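Local coordinates for protein aeromonas extracellular serine protease (Aeromonas sobria, PDB 3HJR) that cleaves peptide bonds after paired basic residues, one of them lysine, as a calcium-binding, kexin-like secreted serine protease that attacks host plasma proteins, at residues G27-Q32 against G131-A136; L68-N73 against L349-P354; D297-D302 against S325-G330. One frame throughout, in Å; residues are numbered along the deposited sequence.

Contact 1: residues G27-Q32 against G131-A136; sequences GANPLQ and GTKGIA. With CA (calcium ion), chain B.
The side-chain oxygen OD1 of N29 and the backbone O of T132 meet on one calcium ion, at 2.4 Å and 2.3 Å respectively. This is the first calcium site of the subtilisin domain, in which an N-terminal loop is pinned to the loop that follows helix 115-124; D87, V126, N128 and I130 complete the shell. N29 OD1 and T132 O stand just 2.9 Å apart, a closeness that the shared cation makes tolerable. The rest of the N29 amide is held partly from within its own loop. Its ND2 gives a hydrogen bond of 2.8 Å to Q32 OE1, which lies almost in the amide plane and also accepts from N29 N, there from above its carbonyl plane. ND2 has a second acceptor in D127, so the rotation of the amide, and with it the aim of OD1 at the metal, is held by two acceptors. The K133 side chain crosses that of N29 at about a right angle: CG anti to the backbone N (chi1 -170°) sends the extended chain past N29 and Q32 to the carbonyl of P26. Within the type I turn from N29 to Q32, L31 N donates to G131 O at 3.0 Å.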
loop_
_atom_site.group_PDB
_atom_site.type_symbol
_atom_site.label_atom_id
_atom_site.label_comp_id
_atom_site.label_asym_id
_atom_site.label_seq_id
_atom_site.Cartn_x
_atom_site.Cartn_y
_atom_site.Cartn_z
ATOM N N GLY A 27 25.394 -11.223 10.389
ATOM C CA GLY A 27 24.620 -12.445 10.302
ATOM C C GLY A 27 25.244 -13.527 9.463
ATOM O O GLY A 27 26.106 -13.274 8.643
ATOM N N ALA A 28 24.778 -14.752 9.667
ATOM C CA ALA A 28 25.310 -15.929 8.985
ATOM C C ALA A 28 24.203 -16.653 8.214
ATOM O O ALA A 28 24.301 -17.852 7.951
ATOM C CB ALA A 28 25.964 -16.880 9.988
ATOM N N ASN A 29 23.151 -15.918 7.863
ATOM C CA ASN A 29 22.053 -16.464 7.067
ATOM C C ASN A 29 22.539 -16.612 5.628
ATOM O O ASN A 29 22.815 -15.616 4.982
ATOM C CB ASN A 29 20.790 -15.584 7.185
ATOM C CG ASN A 29 20.394 -15.318 8.640
ATOM O OD1 ASN A 29 19.704 -16.117 9.249
ATOM N ND2 ASN A 29 20.867 -14.200 9.204
ATOM N N PRO A 30 22.673 -17.832 5.126
ATOM C CA PRO A 30 23.330 -18.061 3.837
ATOM C C PRO A 30 22.716 -17.277 2.656
ATOM O O PRO A 30 23.422 -16.926 1.692
ATOM C CB PRO A 30 23.232 -19.578 3.623
ATOM C CG PRO A 30 22.538 -20.141 4.822
ATOM C CD PRO A 30 22.222 -19.078 5.772
ATOM N N LEU A 31 21.419 -16.968 2.733
ATOM C CA LEU A 31 20.733 -16.267 1.648
ATOM C C LEU A 31 20.656 -14.746 1.818
ATOM O O LEU A 31 20.109 -14.068 0.952
ATOM C CB LEU A 31 19.289 -16.775 1.511
ATOM C CG LEU A 31 18.949 -17.981 0.601
ATOM C CD1 LEU A 31 20.111 -18.757 0.071
ATOM C CD2 LEU A 31 17.953 -18.881 1.240
ATOM N N GLN A 32 21.162 -14.196 2.917
ATOM C CA GLN A 32 20.903 -12.767 3.181
ATOM C C GLN A 32 21.497 -11.798 2.149
ATOM O O GLN A 32 20.927 -10.735 1.876
ATOM C CB GLN A 32 21.278 -12.393 4.625
ATOM C CG GLN A 32 22.745 -12.452 4.994
ATOM C CD GLN A 32 22.982 -12.126 6.450
ATOM O OE1 GLN A 32 22.517 -12.856 7.350
ATOM N NE2 GLN A 32 23.725 -11.051 6.704
ATOM N N GLY A 131 18.875 -20.140 5.801
ATOM C CA GLY A 131 17.856 -19.344 5.149
ATOM C C GLY A 131 18.187 -17.873 5.116
ATOM O O GLY A 131 19.328 -17.486 4.878
ATOM N N THR A 132 17.170 -17.055 5.346
ATOM C CA THR A 132 17.245 -15.600 5.218
ATOM C C THR A 132 17.327 -14.944 6.574
ATOM O O THR A 132 17.331 -15.617 7.596
ATOM C CB THR A 132 15.977 -15.071 4.544
ATOM O OG1 THR A 132 14.827 -15.627 5.206
ATOM C CG2 THR A 132 15.890 -15.522 3.126
ATOM N N LYS A 133 17.399 -13.610 6.540
ATOM C CA LYS A 133 17.338 -12.757 7.707
ATOM C C LYS A 133 16.151 -11.802 7.562
ATOM O O LYS A 133 16.001 -11.089 6.544
ATOM C CB LYS A 133 18.650 -11.978 7.866
ATOM C CG LYS A 133 18.781 -11.239 9.214
ATOM C CD LYS A 133 19.980 -10.314 9.233
ATOM C CE LYS A 133 20.358 -9.901 10.615
ATOM N NZ LYS A 133 21.344 -8.830 10.630
ATOM N N GLY A 134 15.290 -11.800 8.572
ATOM C CA GLY A 134 14.139 -10.912 8.548
ATOM C C GLY A 134 14.584 -9.469 8.714
ATOM O O GLY A 134 15.695 -9.186 9.214
ATOM N N ILE A 135 13.713 -8.558 8.306
ATOM C CA ILE A 135 13.921 -7.128 8.511
ATOM C C ILE A 135 14.012 -6.861 9.999
ATOM O O ILE A 135 14.895 -6.123 10.450
ATOM C CB ILE A 135 12.781 -6.345 7.891
ATOM C CG1 ILE A 135 12.940 -6.338 6.370
ATOM C CG2 ILE A 135 12.741 -4.925 8.428
ATOM C CD1 ILE A 135 11.686 -5.968 5.631
ATOM N N ALA A 136 13.097 -7.488 10.735
ATOM C CA ALA A 136 13.016 -7.434 12.189
ATOM C C ALA A 136 13.080 -8.838 12.772
ATOM O O ALA A 136 12.068 -9.389 13.219
ATOM C CB ALA A 136 11.727 -6.729 12.616
HETATM CA CA CA B . 17.665 -17.390 9.079
#

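Contact 2: residues L68-N73 against L349-P354; sequences LGQGVN and LMSAYP. Unlike the reference sequence in segment 68-73: Q70 (reference His).
S351, the most covered residue here, presses its side chain against the backbone of G69 and Q70. Its OG accepts a bent hydrogen bond from G69 N, 3.1 Å long with an N-H...O angle of 140°, while S351 CB rests 3.5 Å from the carbonyl oxygen Q70 O. Alongside, V72 offers a methyl to the same helix: CG2 lies 3.8 Å from M350 CB, and its second branch, CG1, approaches the sulfur M350 SD at 4.1 Å. The V72 and M350 side chains cross nearly perpendicularly, M350 running on, extended, away from the loop to meet V173 and L361. What positions S351 is its own helix. With OG set between the backbone N and the carbonyl carbon (chi1 69°), the hydroxyl hydrogen-bonds back to L348 O and still presents its oxygen to G69 N. The loop is shaped by a type II turn from G69 to V72, closed by V72 N on G69 O at 3.1 Å, and the positive phi of G69 suits glycine. Beyond V72 the chain enters strand 73-77, so the end of helix 335-352 is packed on the approach to a strand next to the edge of the parallel sheet, in the layered alpha/beta fold of subtilases.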
loop_
_atom_site.group_PDB
_atom_site.type_symbol
_atom_site.label_atom_id
_atom_site.label_comp_id
_atom_site.label_asym_id
_atom_site.label_seq_id
_atom_site.Cartn_x
_atom_site.Cartn_y
_atom_site.Cartn_z
ATOM N N LEU A 68 16.489 -4.778 16.282
ATOM C CA LEU A 68 16.073 -5.959 15.508
ATOM C C LEU A 68 14.596 -6.322 15.680
ATOM O O LEU A 68 14.172 -7.357 15.202
ATOM C CB LEU A 68 16.935 -7.183 15.875
ATOM C CG LEU A 68 18.437 -7.103 15.590
ATOM C CD1 LEU A 68 19.173 -8.322 16.107
ATOM C CD2 LEU A 68 18.713 -6.944 14.127
ATOM N N GLY A 69 13.815 -5.495 16.368
ATOM C CA GLY A 69 12.397 -5.770 16.523
ATOM C C GLY A 69 12.063 -6.434 17.835
ATOM O O GLY A 69 10.898 -6.826 18.018
ATOM N N GLN A 70 13.061 -6.577 18.722
ATOM C CA GLN A 70 12.886 -7.168 20.061
ATOM C C GLN A 70 11.664 -6.641 20.772
ATOM O O GLN A 70 11.552 -5.442 20.948
ATOM C CB GLN A 70 14.028 -6.778 21.027
ATOM C CG GLN A 70 15.384 -7.101 20.730
ATOM C CD GLN A 70 16.050 -5.966 20.016
ATOM O OE1 GLN A 70 16.850 -5.185 20.565
ATOM N NE2 GLN A 70 15.677 -5.835 18.834
ATOM N N GLY A 71 10.784 -7.516 21.251
ATOM C CA GLY A 71 9.662 -7.087 22.069
ATOM C C GLY A 71 8.462 -6.583 21.301
ATOM O O GLY A 71 7.479 -6.193 21.917
ATOM N N VAL A 72 8.557 -6.539 19.974
ATOM C CA VAL A 72 7.443 -6.119 19.158
ATOM C C VAL A 72 6.686 -7.308 18.584
ATOM O O VAL A 72 7.271 -8.166 17.938
ATOM C CB VAL A 72 7.910 -5.209 18.000
ATOM C CG1 VAL A 72 6.707 -4.675 17.213
ATOM C CG2 VAL A 72 8.731 -4.033 18.544
ATOM N N ASN A 73 5.366 -7.302 18.785
ATOM C CA ASN A 73 4.459 -8.345 18.337
ATOM C C ASN A 73 3.799 -7.911 17.021
ATOM O O ASN A 73 3.174 -6.827 16.933
ATOM C CB ASN A 73 3.389 -8.625 19.402
ATOM C CG ASN A 73 3.971 -9.164 20.718
ATOM O OD1 ASN A 73 3.396 -8.964 21.819
ATOM N ND2 ASN A 73 5.061 -9.893 20.620
ATOM N N LEU A 349 11.695 0.362 14.478
ATOM C CA LEU A 349 11.498 1.635 15.190
ATOM C C LEU A 349 10.873 1.447 16.549
ATOM O O LEU A 349 11.304 2.049 17.514
ATOM C CB LEU A 349 10.633 2.603 14.398
ATOM C CG LEU A 349 11.099 2.956 13.026
ATOM C CD1 LEU A 349 10.184 4.058 12.476
ATOM C CD2 LEU A 349 12.545 3.410 13.000
ATOM N N MET A 350 9.856 0.604 16.629
ATOM C CA MET A 350 9.180 0.381 17.892
ATOM C C MET A 350 10.068 -0.313 18.927
ATOM O O MET A 350 9.904 -0.106 20.138
ATOM C CB MET A 350 7.933 -0.457 17.657
ATOM C CG MET A 350 6.816 0.296 16.989
ATOM S SD MET A 350 5.428 -0.829 16.649
ATOM C CE MET A 350 4.101 0.342 16.378
ATOM N N SER A 351 10.982 -1.158 18.451
ATOM C CA SER A 351 11.908 -1.833 19.357
ATOM C C SER A 351 12.919 -0.854 19.937
ATOM O O SER A 351 13.327 -1.024 21.096
ATOM C CB SER A 351 12.615 -3.025 18.705
ATOM O OG SER A 351 13.559 -2.683 17.694
ATOM N N ALA A 352 13.298 0.164 19.161
ATOM C CA ALA A 352 14.229 1.191 19.633
ATOM C C ALA A 352 13.565 2.266 20.521
ATOM O O ALA A 352 14.172 2.774 21.486
ATOM C CB ALA A 352 14.877 1.844 18.439
ATOM N N TYR A 353 12.327 2.612 20.175
ATOM C CA TYR A 353 11.564 3.679 20.829
ATOM C C TYR A 353 10.155 3.179 21.120
ATOM O O TYR A 353 9.192 3.599 20.474
ATOM C CB TYR A 353 11.576 4.963 19.972
ATOM C CG TYR A 353 12.969 5.516 19.854
ATOM C CD1 TYR A 353 13.496 6.333 20.839
ATOM C CD2 TYR A 353 13.789 5.160 18.792
ATOM C CE1 TYR A 353 14.796 6.808 20.770
ATOM C CE2 TYR A 353 15.086 5.626 18.698
ATOM C CZ TYR A 353 15.585 6.468 19.688
ATOM O OH TYR A 353 16.862 6.928 19.679
ATOM N N PRO A 354 10.010 2.278 22.100
ATOM C CA PRO A 354 8.678 1.791 22.457
ATOM C C PRO A 354 7.955 2.992 23.072
ATOM O O PRO A 354 8.598 3.988 23.393
ATOM C CB PRO A 354 8.966 0.671 23.468
ATOM C CG PRO A 354 10.326 0.963 24.003
ATOM C CD PRO A 354 11.078 1.684 22.924
#

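Contact 3: residues D297-D302 against S325-G330; sequences DLPGCD and SCDYNG. With CA (calcium ion), chain D.
D297, L298, G300 and C326 converge on a calcium ion, the second of the protein's three, and metal coordination is the first kind of interaction here. The carboxylate oxygen D297 OD1 binds at 2.5 Å, whereas the other three ligands are backbone oxygens; M303 and N306 supply the remaining two. L298 O and G300 O lie on one segment and C326 O on the other, each 3.4 Å from C326 O, so the ion holds together carbonyls that would otherwise be expected to repel.

The second kind is covalent. A disulfide joins C301 SG to C326 SG at 2.0 Å, with a dihedral of 87° about the S-S bond. It links the metal ligand C326 to the residue directly after the ligand G300, and the crosslink and the ion close the same short reach of chain.

Hydrogen bonds come third. D297 N points almost straight at D327 O, 2.9 Å away (168°). With OD1 on the metal, the D297 carboxylate uses OD2 to accept from N329 ND2 at 3.1 Å and from Y305 N. N329, which also has a polar partner in S118, comes to OD2 from above the carboxylate plane, and its amide stands perpendicular to that plane. At chi1 -167° the D297 carboxylate points away from its own N and lies between the ion and N329. G300 N reaches D327 OD2 at 3.3 Å, nearly in line with the C-O bond, and adds a weak bond to S325 O. D327 OD2 also packs against P299, 3.2 Å from its CA.

D297 directly follows strand 293-296, which pairs antiparallel with strand 328-329, so the calcium loop sits at the end of this small two-stranded sheet, with Y328 turned to the other side, toward D87 and T296.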
loop_
_atom_site.group_PDB
_atom_site.type_symbol
_atom_site.label_atom_id
_atom_site.label_comp_id
_atom_site.label_asym_id
_atom_site.label_seq_id
_atom_site.Cartn_x
_atom_site.Cartn_y
_atom_site.Cartn_z
ATOM N N ASP A 297 9.519 -19.956 2.315
ATOM C CA ASP A 297 8.478 -20.588 1.535
ATOM C C ASP A 297 7.790 -21.623 2.415
ATOM O O ASP A 297 8.285 -21.931 3.493
ATOM C CB ASP A 297 9.101 -21.275 0.326
ATOM C CG ASP A 297 8.083 -21.680 -0.668
ATOM O OD1 ASP A 297 8.170 -22.807 -1.196
ATOM O OD2 ASP A 297 7.141 -20.917 -0.964
ATOM N N LEU A 298 6.663 -22.171 1.980
ATOM C CA LEU A 298 6.154 -23.379 2.611
ATOM C C LEU A 298 7.243 -24.462 2.546
ATOM O O LEU A 298 7.817 -24.671 1.483
ATOM C CB LEU A 298 4.883 -23.877 1.920
ATOM C CG LEU A 298 3.651 -22.963 1.973
ATOM C CD1 LEU A 298 2.483 -23.641 1.306
ATOM C CD2 LEU A 298 3.295 -22.558 3.401
ATOM N N PRO A 299 7.573 -25.116 3.669
ATOM C CA PRO A 299 8.600 -26.167 3.678
ATOM C C PRO A 299 8.341 -27.343 2.737
ATOM O O PRO A 299 7.198 -27.816 2.613
ATOM C CB PRO A 299 8.566 -26.691 5.129
ATOM C CG PRO A 299 8.063 -25.568 5.914
ATOM C CD PRO A 299 7.060 -24.852 5.024
ATOM N N GLY A 300 9.414 -27.811 2.100
ATOM C CA GLY A 300 9.379 -28.965 1.221
ATOM C C GLY A 300 9.274 -28.604 -0.248
ATOM O O GLY A 300 8.794 -27.522 -0.609
ATOM N N CYS A 301 9.735 -29.527 -1.097
ATOM C CA CYS A 301 9.672 -29.352 -2.551
ATOM C C CYS A 301 8.325 -29.807 -3.143
ATOM O O CYS A 301 8.170 -29.823 -4.357
ATOM C CB CYS A 301 10.849 -30.098 -3.202
ATOM S SG CYS A 301 12.477 -29.463 -2.712
ATOM N N ASP A 302 7.356 -30.173 -2.285
ATOM C CA ASP A 302 5.973 -30.449 -2.705
ATOM C C ASP A 302 4.969 -29.376 -2.259
ATOM O O ASP A 302 3.777 -29.511 -2.541
ATOM C CB ASP A 302 5.499 -31.827 -2.208
ATOM C CG ASP A 302 6.181 -32.967 -2.923
ATOM O OD1 ASP A 302 6.381 -34.041 -2.302
ATOM O OD2 ASP A 302 6.577 -32.883 -4.112
ATOM N N SER A 325 15.641 -28.541 0.489
ATOM C CA SER A 325 14.274 -28.898 0.891
ATOM C C SER A 325 13.251 -27.825 0.483
ATOM O O SER A 325 12.116 -27.833 0.940
ATOM C CB SER A 325 14.207 -29.227 2.387
ATOM O OG SER A 325 14.587 -28.127 3.177
ATOM N N CYS A 326 13.654 -26.930 -0.422
ATOM C CA CYS A 326 12.786 -25.902 -0.985
ATOM C C CYS A 326 12.039 -25.138 0.108
ATOM O O CYS A 326 10.824 -24.909 0.004
ATOM C CB CYS A 326 11.800 -26.507 -1.995
ATOM S SG CYS A 326 12.518 -27.536 -3.295
ATOM N N ASP A 327 12.769 -24.773 1.162
ATOM C CA ASP A 327 12.221 -23.975 2.255
ATOM C C ASP A 327 12.193 -22.473 1.999
ATOM O O ASP A 327 11.691 -21.738 2.843
ATOM C CB ASP A 327 13.006 -24.246 3.565
ATOM C CG ASP A 327 12.760 -25.614 4.131
ATOM O OD1 ASP A 327 13.549 -26.050 5.005
ATOM O OD2 ASP A 327 11.824 -26.346 3.773
ATOM N N TYR A 328 12.728 -21.990 0.866
ATOM C CA TYR A 328 12.854 -20.541 0.611
ATOM C C TYR A 328 12.376 -20.305 -0.795
ATOM O O TYR A 328 12.311 -21.245 -1.585
ATOM C CB TYR A 328 14.305 -20.024 0.839
ATOM C CG TYR A 328 14.690 -20.395 2.236
ATOM C CD1 TYR A 328 15.385 -21.580 2.507
ATOM C CD2 TYR A 328 14.276 -19.611 3.290
ATOM C CE1 TYR A 328 15.656 -21.967 3.816
ATOM C CE2 TYR A 328 14.529 -20.017 4.631
ATOM C CZ TYR A 328 15.219 -21.170 4.867
ATOM O OH TYR A 328 15.491 -21.580 6.164
ATOM N N ASN A 329 11.989 -19.080 -1.105
ATOM C CA ASN A 329 11.622 -18.738 -2.483
ATOM C C ASN A 329 12.130 -17.354 -2.876
ATOM O O ASN A 329 12.523 -16.583 -2.043
ATOM C CB ASN A 329 10.097 -18.925 -2.727
ATOM C CG ASN A 329 9.240 -17.784 -2.167
ATOM O OD1 ASN A 329 9.311 -16.663 -2.628
ATOM N ND2 ASN A 329 8.406 -18.092 -1.165
ATOM N N GLY A 330 12.163 -17.097 -4.176
ATOM C CA GLY A 330 12.722 -15.881 -4.752
ATOM C C GLY A 330 11.727 -15.084 -5.594
ATOM O O GLY A 330 12.109 -14.191 -6.340
HETATM CA CA CA D . 8.600 -25.182 -0.691
#

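In the fold
From the N terminus, the chain first lays down 27-32, which waits until 131-136 to close contact 1 around a calcium ion. Before that closure 68-73 has already passed, and its partner 349-354 comes much later, so contacts 1 and 2 cross; they also touch, A136 packing on L68 and G69. Contact 3 closes a short loop of its own between 297-302 and 325-330, after contact 1 is complete and within the long span of contact 2. It meets contact 1 through the Y328 ring, which lies against G131 and L31. Together they tie the N-terminal loop, the entry to strand 73-77, helix 335-352 and the sheet of 293-296 with 328-329.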